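Local atomic coordinates of probable TonB-dependent siderophore receptor PiuA (Acinetobacter baumannii, PDB entry 5FP1), a protein that probably takes part in the first step of iron uptake across the outer membrane by binding iron-chelating siderophores, possibly including ferric enterobactin. Residues K649-D653 / V654-K658. Residues are numbered along the deposited sequence; the frame is centred on the assembly and turned at random.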
loop_
_atom_site.group_PDB
_atom_site.type_symbol
_atom_site.label_atom_id
_atom_site.label_comp_id
_atom_site.label_asym_id
_atom_site.label_seq_id
_atom_site.Cartn_x
_atom_site.Cartn_y
_atom_site.Cartn_z
ATOM N N LYS A 649 -5.290 -15.936 11.514
ATOM C CA LYS A 649 -6.125 -16.130 10.335
ATOM C C LYS A 649 -6.821 -14.862 9.864
ATOM O O LYS A 649 -7.085 -13.938 10.645
ATOM C CB LYS A 649 -7.134 -17.242 10.582
ATOM C CG LYS A 649 -8.215 -16.934 11.567
ATOM C CD LYS A 649 -9.276 -18.027 11.455
ATOM C CE LYS A 649 -10.261 -17.971 12.598
ATOM N NZ LYS A 649 -11.360 -18.951 12.383
ATOM N N VAL A 650 -7.083 -14.797 8.560
ATOM C CA VAL A 650 -7.713 -13.622 7.976
ATOM C C VAL A 650 -8.900 -14.068 7.175
ATOM O O VAL A 650 -8.760 -14.968 6.335
ATOM C CB VAL A 650 -6.729 -12.851 7.069
ATOM C CG1 VAL A 650 -7.441 -11.768 6.275
ATOM C CG2 VAL A 650 -5.626 -12.233 7.921
ATOM N N TYR A 651 -10.059 -13.447 7.411
ATOM C CA TYR A 651 -11.245 -13.705 6.584
ATOM C C TYR A 651 -11.253 -12.877 5.310
ATOM O O TYR A 651 -10.869 -11.708 5.301
ATOM C CB TYR A 651 -12.537 -13.448 7.350
ATOM C CG TYR A 651 -12.791 -14.475 8.444
ATOM C CD1 TYR A 651 -13.275 -15.732 8.134
ATOM C CD2 TYR A 651 -12.511 -14.191 9.775
ATOM C CE1 TYR A 651 -13.465 -16.696 9.117
ATOM C CE2 TYR A 651 -12.757 -15.127 10.774
ATOM C CZ TYR A 651 -13.230 -16.377 10.439
ATOM O OH TYR A 651 -13.451 -17.330 11.425
ATOM N N GLY A 652 -11.761 -13.477 4.248
ATOM C CA GLY A 652 -12.020 -12.756 3.025
ATOM C C GLY A 652 -13.399 -12.145 2.962
ATOM O O GLY A 652 -13.582 -11.113 2.318
ATOM N N ASP A 653 -14.378 -12.761 3.619
ATOM C CA ASP A 653 -15.756 -12.339 3.415
ATOM C C ASP A 653 -16.516 -11.890 4.691
ATOM O O ASP A 653 -16.179 -12.277 5.799
ATOM C CB ASP A 653 -16.539 -13.458 2.719
ATOM C CG ASP A 653 -16.599 -14.738 3.536
ATOM O OD1 ASP A 653 -15.720 -14.975 4.413
ATOM O OD2 ASP A 653 -17.521 -15.546 3.271
ATOM N N VAL A 654 -17.546 -11.074 4.467
ATOM C CA VAL A 654 -18.451 -10.585 5.494
ATOM C C VAL A 654 -19.082 -11.755 6.232
ATOM O O VAL A 654 -19.191 -11.749 7.465
ATOM C CB VAL A 654 -19.520 -9.656 4.862
ATOM C CG1 VAL A 654 -20.692 -9.437 5.808
ATOM C CG2 VAL A 654 -18.876 -8.324 4.494
ATOM N N ALA A 655 -19.405 -12.808 5.497
ATOM C CA ALA A 655 -20.027 -13.979 6.101
ATOM C C ALA A 655 -19.065 -14.775 6.970
ATOM O O ALA A 655 -19.496 -15.664 7.694
ATOM C CB ALA A 655 -20.632 -14.876 5.020
ATOM N N ASN A 656 -17.763 -14.502 6.859
ATOM C CA ASN A 656 -16.735 -15.193 7.621
ATOM C C ASN A 656 -16.779 -16.720 7.328
ATOM O O ASN A 656 -16.719 -17.531 8.250
ATOM C CB ASN A 656 -16.846 -14.995 9.153
ATOM C CG ASN A 656 -16.471 -13.583 9.666
ATOM O OD1 ASN A 656 -16.481 -13.367 10.878
ATOM N ND2 ASN A 656 -16.170 -12.640 8.785
ATOM N N THR A 657 -16.884 -17.093 6.059
ATOM C CA THR A 657 -16.862 -18.500 5.636
ATOM C C THR A 657 -15.665 -18.854 4.750
ATOM O O THR A 657 -15.438 -20.023 4.438
ATOM C CB THR A 657 -18.124 -18.840 4.823
ATOM O OG1 THR A 657 -18.199 -18.027 3.646
ATOM C CG2 THR A 657 -19.375 -18.616 5.645
ATOM N N LYS A 658 -14.922 -17.831 4.336
ATOM C CA LYS A 658 -13.743 -17.963 3.461
ATOM C C LYS A 658 -12.572 -17.286 4.134
ATOM O O LYS A 658 -12.651 -16.111 4.537
ATOM C CB LYS A 658 -14.047 -17.329 2.110
ATOM C CG LYS A 658 -15.290 -17.942 1.477
ATOM C CD LYS A 658 -15.735 -17.296 0.174
ATOM C CE LYS A 658 -17.122 -17.778 -0.206
ATOM N NZ LYS A 658 -17.653 -17.133 -1.438
#
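Asp-653 turns its carboxylate back over the turn it starts, to meet Thr-657 and Lys-658. CG sits between the backbone N and the carbonyl carbon (chi1 62°), which brings OD1 up to the amides of Thr-657 and Lys-658 and OD2 to the Thr-657 hydroxyl. Asp-653 OD1 takes two N-H groups: Thr-657 N on its syn side at 2.9 Å, and Lys-658 N from above the carboxylate plane at 3.0 Å. OD2 offers its syn lone pair to the hydroxyl, with Thr-657 OG1 2.6 Å from Asp-653 OD2. Three bonds, with a weak fourth from Thr-657 N to OD2, fix the rotation of the buried carboxylate.

Its backbone is gripped too. Asp-653 O receives Asn-656 N, well above the carbonyl plane, and Asn-656 ND2 at 3.0 Å, which arrives nearly end-on to the C=O; ND2 also hydrogen-bonds Gln-617 O.

A face of the Asn-656 amide stacks on the Tyr-651 ring, the planes 10° apart, and Asn-656 CB makes a CH-pi contact 3.9 Å from the Tyr-651 ring centroid. Lys-649 NZ hydrogen-bonds Tyr-651 OH.

At the loop's base, Gly-652 N hydrogen-bonds Lys-658 O at 2.8 Å, while Lys-658 NZ hydrogen-bonds Ser-699 OG.

A type I beta turn, Asp-653 to Asn-656, with Asn-656 in the left-handed helical conformation (phi 59°), thus builds the short connection between antiparallel strands 638-651 and 659-673 of the TonB-dependent receptor barrel.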